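Local coordinates for toxin secretion ATP-binding protein (Vibrio parahaemolyticus RIMD 2210633, PDB 3B79) that probably forms part of a membrane ABC exporter that couples ATP hydrolysis to transport, this chain being its N-terminal peptidase C39-like domain, at residues Gly37-Pro41 and Phe42-Arg46; Pro7-Asn10 and Ser11-Val15. One frame throughout, in Å; residues are numbered along the deposited sequence. Where two conformers were deposited one is given.

In the fold
The two contacts lie on neighbouring parts of the helical side of the C39-like domain and touch each other. Contact 2 is a buried stretch of helix 7-18 close to the centre of the domain, though near the N-terminus in sequence, and packs against strand 80-88 and helices 25-29 and 44-51. Contact 1 is only partly buried and sits farther out, where the loop after helix 25-29 turns into helix 44-51. Regular helix bonds hold contact 2, with a serine hydroxyl close to one of the carbonyls, whereas contact 1 relies on a turn with weak bonds. They meet where Leu8 CD1 lies 3.4 Å from Thr40 C, and Leu39 CD1 packs on Leu9; Leu44 lies against Leu12.

Contact 1 (Gly37-Pro41 and Phe42-Arg46); sequences GKLTP and FLLPR
Thr40 and Phe42 meet in a type I beta turn, Thr40 to Leu43, that leads the chain into helix 44-51 of the C39-like domain. The turn is closed by Leu43 N donating to Thr40 O (3.0 Å), from above the carbonyl plane; Leu44 N adds a weak bond to the same oxygen. From Thr40 CB, 4.2 Å from Phe42 CD2, the side chain sends OG1 between the backbone N and the carbonyl carbon (chi1 68°), while CG2 branches off anti to the carbonyl carbon, away from the OG1 bond. OG1 accepts a weak, bent bond from Phe42 N (3.2 Å, 126°), giving a loose ST turn, and lies in the plane of the Phe42 ring at its edge. Thr40 N is buried with no partner in the model. The Pro41 ring packs on Phe122 of strand 120-126 and Leu8 of helix 7-18, while Pro41 O rests 3.4 Å from Pro45 CD. Leu39 N is tied to Asp6, and Leu39 CD2 packs on Leu43 CB (3.9 Å). Four residues after Phe42, Arg46 folds back and donates from NH2 to Phe42 O (3.2 Å, 164°); the oxygen lies near the guanidinium plane, while NH2 stands above the carbonyl plane.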
ATOM      1  N   GLY A  37       5.090  15.919  -7.011  1.00 26.87           N
ATOM      2  CA  GLY A  37       5.713  15.639  -5.728  1.00 25.79           C
ATOM      3  C   GLY A  37       5.389  14.291  -5.097  1.00 23.35           C
ATOM      4  O   GLY A  37       5.658  14.095  -3.916  1.00 24.62           O
ATOM      5  N   LYS A  38       4.811  13.379  -5.882  1.00 21.29           N
ATOM      6  CA  LYS A  38       4.291  12.118  -5.355  1.00 19.71           C
ATOM      7  C   LYS A  38       4.799  10.904  -6.135  1.00 17.78           C
ATOM      8  O   LYS A  38       5.076  10.943  -7.347  1.00 18.04           O
ATOM      9  CB  LYS A  38       2.774  12.100  -5.432  1.00 21.08           C
ATOM     10  CG  LYS A  38       2.043  13.143  -4.539  1.00 24.34           C
ATOM     11  CD  LYS A  38       0.533  12.972  -4.700  1.00 25.66           C
ATOM     12  CE  LYS A  38      -0.320  13.979  -3.889  1.00 29.13           C
ATOM     13  NZ  LYS A  38      -1.813  13.784  -4.183  1.00 34.36           N
ATOM     14  N   LEU A  39       4.886   9.803  -5.408  1.00 15.06           N
ATOM     15  CA  LEU A  39       5.101   8.507  -6.049  1.00 14.68           C
ATOM     16  C   LEU A  39       3.903   8.122  -6.924  1.00 15.34           C
ATOM     17  O   LEU A  39       2.766   8.572  -6.700  1.00 17.19           O
ATOM     18  CB  LEU A  39       5.302   7.436  -4.984  1.00 15.37           C
ATOM     19  CG  LEU A  39       6.656   7.373  -4.294  1.00 16.72           C
ATOM     20  CD1 LEU A  39       6.613   6.251  -3.275  1.00 17.48           C
ATOM     21  CD2 LEU A  39       7.773   7.074  -5.285  1.00 18.88           C
ATOM     22  N   THR A  40       4.176   7.303  -7.934  1.00 13.52           N
ATOM     23  CA  THR A  40       3.115   6.701  -8.758  1.00 14.20           C
ATOM     24  C   THR A  40       3.397   5.205  -8.785  1.00 12.52           C
ATOM     25  O   THR A  40       4.467   4.772  -8.387  1.00 13.07           O
ATOM     26  CB  THR A  40       3.188   7.237 -10.195  1.00 13.65           C
ATOM     27  OG1 THR A  40       4.389   6.717 -10.769  1.00 14.09           O
ATOM     28  CG2 THR A  40       3.188   8.749 -10.210  1.00 15.97           C
ATOM     29  N   PRO A  41       2.445   4.415  -9.302  1.00 12.91           N
ATOM     30  CA  PRO A  41       2.704   2.983  -9.430  1.00 12.69           C
ATOM     31  C   PRO A  41       3.953   2.644 -10.265  1.00 11.85           C
ATOM     32  O   PRO A  41       4.592   1.619 -10.040  1.00 12.92           O
ATOM     33  CB  PRO A  41       1.424   2.440 -10.082  1.00 13.33           C
ATOM     34  CG  PRO A  41       0.350   3.398  -9.574  1.00 15.15           C
ATOM     35  CD  PRO A  41       1.053   4.760  -9.678  1.00 14.28           C
ATOM     36  N   PHE A  42       4.288   3.525 -11.210  1.00 11.55           N
ATOM     37  CA  PHE A  42       5.477   3.281 -12.025  1.00 12.06           C
ATOM     38  C   PHE A  42       6.771   3.370 -11.267  1.00 12.01           C
ATOM     39  O   PHE A  42       7.760   2.732 -11.658  1.00 13.14           O
ATOM     40  CB  PHE A  42       5.525   4.297 -13.199  1.00 12.35           C
ATOM     41  CG  PHE A  42       4.291   4.255 -14.047  1.00 12.45           C
ATOM     42  CD1 PHE A  42       4.219   3.393 -15.163  1.00 12.55           C
ATOM     43  CD2 PHE A  42       3.216   5.102 -13.766  1.00 12.62           C
ATOM     44  CE1 PHE A  42       3.053   3.330 -15.922  1.00 13.96           C
ATOM     45  CE2 PHE A  42       2.041   5.064 -14.545  1.00 14.03           C
ATOM     46  CZ  PHE A  42       1.984   4.159 -15.632  1.00 14.70           C
ATOM     47  N   LEU A  43       6.811   4.192 -10.214  0.60 12.12           N
ATOM     48  CA  LEU A  43       8.048   4.416  -9.457  0.60 12.28           C
ATOM     49  C   LEU A  43       8.166   3.536  -8.224  0.60 11.48           C
ATOM     50  O   LEU A  43       9.220   3.463  -7.619  0.60 12.56           O
ATOM     51  CB  LEU A  43       8.124   5.864  -8.971  0.60 13.22           C
ATOM     52  CG  LEU A  43       8.759   6.871  -9.911  0.60 13.79           C
ATOM     53  CD1 LEU A  43       8.148   6.832 -11.322  0.60 13.61           C
ATOM     54  CD2 LEU A  43       8.579   8.228  -9.300  0.60 15.74           C
ATOM     55  N   LEU A  44       7.049   2.954  -7.807  0.50 12.28           N
ATOM     56  CA  LEU A  44       6.970   2.266  -6.514  0.50 11.76           C
ATOM     57  C   LEU A  44       7.925   1.071  -6.393  0.50 12.32           C
ATOM     58  O   LEU A  44       8.483   0.833  -5.318  0.50 12.87           O
ATOM     59  CB  LEU A  44       5.515   1.868  -6.197  0.50 11.00           C
ATOM     60  CG  LEU A  44       5.301   1.093  -4.884  0.50 11.31           C
ATOM     61  CD1 LEU A  44       5.561   2.042  -3.750  0.50 11.07           C
ATOM     62  CD2 LEU A  44       3.918   0.468  -4.762  0.50 11.26           C
ATOM     63  N   PRO A  45       8.104   0.282  -7.466  1.00 12.13           N
ATOM     64  CA  PRO A  45       9.136  -0.758  -7.317  1.00 13.20           C
ATOM     65  C   PRO A  45      10.520  -0.209  -6.973  1.00 12.52           C
ATOM     66  O   PRO A  45      11.210  -0.801  -6.148  1.00 13.44           O
ATOM     67  CB  PRO A  45       9.123  -1.484  -8.677  1.00 13.96           C
ATOM     68  CG  PRO A  45       7.688  -1.346  -9.111  1.00 14.56           C
ATOM     69  CD  PRO A  45       7.323   0.097  -8.704  1.00 13.12           C
ATOM     70  N   ARG A  46      10.919   0.902  -7.586  1.00 12.66           N
ATOM     71  CA  ARG A  46      12.246   1.474  -7.270  1.00 12.87           C
ATOM     72  C   ARG A  46      12.270   2.079  -5.878  1.00 12.20           C
ATOM     73  O   ARG A  46      13.307   1.982  -5.185  1.00 13.55           O
ATOM     74  CB  ARG A  46      12.600   2.551  -8.275  1.00 15.24           C
ATOM     75  CG  ARG A  46      13.203   1.965  -9.512  1.00 16.36           C
ATOM     76  CD  ARG A  46      13.315   3.096 -10.570  1.00 16.18           C
ATOM     77  NE  ARG A  46      11.979   3.330 -11.096  1.00 16.91           N
ATOM     78  CZ  ARG A  46      11.665   4.267 -12.002  1.00 16.21           C
ATOM     79  NH1 ARG A  46      12.586   5.167 -12.380  1.00 21.02           N
ATOM     80  NH2 ARG A  46      10.450   4.365 -12.449  1.00 14.76           N
TER

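Contact 2 (Pro7-Asn10 and Ser11-Val15)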
ATOM      1  N   PRO A   7      -0.180   9.212  -0.841  1.00 14.44           N
ATOM      2  CA  PRO A   7      -0.761   7.959  -0.335  1.00 14.29           C
ATOM      3  C   PRO A   7       0.118   6.723  -0.589  1.00 12.93           C
ATOM      4  O   PRO A   7       0.169   5.852   0.271  1.00 12.03           O
ATOM      5  CB  PRO A   7      -2.076   7.817  -1.124  1.00 17.12           C
ATOM      6  CG  PRO A   7      -2.208   8.972  -1.965  1.00 17.27           C
ATOM      7  CD  PRO A   7      -1.012   9.868  -1.870  1.00 15.73           C
ATOM      8  N   LEU A   8       0.761   6.608  -1.756  1.00 11.88           N
ATOM      9  CA  LEU A   8       1.583   5.450  -2.042  1.00 11.89           C
ATOM     10  C   LEU A   8       2.805   5.432  -1.149  1.00 10.99           C
ATOM     11  O   LEU A   8       3.233   4.361  -0.701  1.00 11.68           O
ATOM     12  CB  LEU A   8       2.000   5.397  -3.519  1.00 13.84           C
ATOM     13  CG  LEU A   8       1.074   4.735  -4.525  1.00 16.96           C
ATOM     14  CD1 LEU A   8       1.725   4.905  -5.854  1.00 20.03           C
ATOM     15  CD2 LEU A   8       0.798   3.265  -4.220  1.00 16.01           C
ATOM     16  N   LEU A   9       3.399   6.593  -0.905  1.00 11.79           N
ATOM     17  CA  LEU A   9       4.539   6.677  -0.002  1.00 11.32           C
ATOM     18  C   LEU A   9       4.101   6.288   1.417  1.00 11.28           C
ATOM     19  O   LEU A   9       4.814   5.540   2.108  1.00 11.86           O
ATOM     20  CB  LEU A   9       5.148   8.099  -0.027  1.00 12.80           C
ATOM     21  CG  LEU A   9       6.413   8.274   0.850  1.00 14.25           C
ATOM     22  CD1 LEU A   9       7.512   7.277   0.510  1.00 16.00           C
ATOM     23  CD2 LEU A   9       6.941   9.726   0.675  1.00 16.04           C
ATOM     24  N   ASN A  10       2.927   6.762   1.858  1.00 10.75           N
ATOM     25  CA  ASN A  10       2.448   6.365   3.179  1.00 10.71           C
ATOM     26  C   ASN A  10       2.316   4.841   3.256  1.00  9.62           C
ATOM     27  O   ASN A  10       2.711   4.200   4.249  1.00 10.71           O
ATOM     28  CB  ASN A  10       1.090   7.035   3.471  1.00 11.44           C
ATOM     29  CG  ASN A  10       0.648   6.848   4.916  1.00 11.91           C
ATOM     30  OD1 ASN A  10      -0.189   5.944   5.256  1.00 14.79           O
ATOM     31  ND2 ASN A  10       1.245   7.616   5.785  1.00 12.86           N
ATOM     32  N   SER A  11       1.727   4.256   2.214  1.00  9.89           N
ATOM     33  CA  SER A  11       1.524   2.805   2.221  1.00 10.23           C
ATOM     34  C   SER A  11       2.874   2.062   2.249  1.00  9.85           C
ATOM     35  O   SER A  11       3.043   1.076   2.968  1.00 10.30           O
ATOM     36  CB  SER A  11       0.717   2.379   0.977  1.00 10.54           C
ATOM     37  OG  SER A  11      -0.562   2.992   0.983  1.00 10.51           O
ATOM     38  N   LEU A  12       3.847   2.546   1.461  1.00 10.23           N
ATOM     39  CA  LEU A  12       5.150   1.884   1.412  1.00 11.16           C
ATOM     40  C   LEU A  12       5.884   2.013   2.744  1.00 11.32           C
ATOM     41  O   LEU A  12       6.532   1.057   3.186  1.00 11.35           O
ATOM     42  CB  LEU A  12       5.992   2.533   0.301  1.00 11.84           C
ATOM     43  CG  LEU A  12       7.398   1.967   0.156  1.00 14.38           C
ATOM     44  CD1 LEU A  12       7.381   0.473  -0.189  1.00 15.54           C
ATOM     45  CD2 LEU A  12       8.194   2.778  -0.898  1.00 14.52           C
ATOM     46  N   ILE A  13       5.789   3.177   3.379  0.60 10.82           N
ATOM     47  CA  ILE A  13       6.442   3.381   4.689  0.60 10.74           C
ATOM     48  C   ILE A  13       5.844   2.437   5.687  0.60 11.09           C
ATOM     49  O   ILE A  13       6.594   1.816   6.472  0.60  9.59           O
ATOM     50  CB  ILE A  13       6.295   4.841   5.138  0.60 10.91           C
ATOM     51  CG1 ILE A  13       7.286   5.712   4.338  0.60 11.18           C
ATOM     52  CG2 ILE A  13       6.523   5.004   6.688  0.60 12.26           C
ATOM     53  CD1 ILE A  13       8.713   5.593   4.711  0.60 17.97           C
ATOM     54  N   TYR A  14       4.524   2.288   5.684  1.00 11.08           N
ATOM     55  CA  TYR A  14       3.888   1.342   6.623  1.00 10.84           C
ATOM     56  C   TYR A  14       4.471  -0.059   6.396  1.00 10.19           C
ATOM     57  O   TYR A  14       4.876  -0.732   7.359  1.00 10.93           O
ATOM     58  CB  TYR A  14       2.347   1.301   6.467  1.00 11.03           C
ATOM     59  CG  TYR A  14       1.769   0.249   7.374  1.00 10.97           C
ATOM     60  CD1 TYR A  14       1.421   0.560   8.682  1.00 12.59           C
ATOM     61  CD2 TYR A  14       1.675  -1.078   6.950  1.00 11.25           C
ATOM     62  CE1 TYR A  14       0.961  -0.438   9.525  1.00 12.91           C
ATOM     63  CE2 TYR A  14       1.244  -2.076   7.809  1.00 12.08           C
ATOM     64  CZ  TYR A  14       0.893  -1.750   9.114  1.00 12.58           C
ATOM     65  OH  TYR A  14       0.455  -2.800   9.949  1.00 15.84           O
ATOM     66  N   VAL A  15       4.544  -0.525   5.139  1.00 10.29           N
ATOM     67  CA  VAL A  15       5.041  -1.857   4.931  1.00 10.87           C
ATOM     68  C   VAL A  15       6.506  -1.990   5.329  1.00 10.63           C
ATOM     69  O   VAL A  15       6.922  -3.014   5.897  1.00 11.25           O
ATOM     70  CB  VAL A  15       4.773  -2.337   3.472  1.00 10.79           C
ATOM     71  CG1 VAL A  15       5.385  -3.729   3.276  1.00 12.86           C
ATOM     72  CG2 VAL A  15       3.268  -2.326   3.209  1.00 12.21           C
TER
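With chi1 at -61°, Ser11 turns OG away from its carbonyl carbon, back along the helix toward Pro7, one turn earlier; Leu9, by contrast, holds CG anti to its backbone N (chi1 -177°) and leans forward toward Ile13. Both belong to the first turns of helix 7-18, which probably corresponds to the helix that bears the catalytic cysteine in papain-like (clan CA) peptidases. No cysteine, however, lies between Pro7 and Val15.

Four successive alpha-helical bonds join the two halves, from Ser11, Leu12, Ile13 and Tyr14 back to Pro7, Leu8, Leu9 and Asn10. The Ile13 N to Leu9 O bond (2.9 Å) is the one that runs nearly along the C=O axis; the other three tilt modestly from the carbonyl plane. Pro7 has no N-H to give, which suits its place at the helix start, and Asp6 ahead of it takes up the N-H of Leu9.

Ser11 OG lies 3.0 Å from Pro7 O, and the backbone N of Ser11 reaches that same oxygen, also at 3.0 Å. Whether the hydroxyl proton goes there is unsettled, because Ser11 OG is also hydrogen-bonded to Ser81 OG on strand 80-88, which ties the helix to the sheet. Elsewhere on the helix, Leu9 and Ile13 run alongside each other in one direction, and both pack on Pro25 of helix 25-29. Leu12 packs on Leu28 of that helix as well as on Ala47 and Ala48 of helix 44-51. In the last of the four backbone bonds, Tyr14 N donates to Asn10 O at 3.0 Å, with an angle of 163° at the hydrogen.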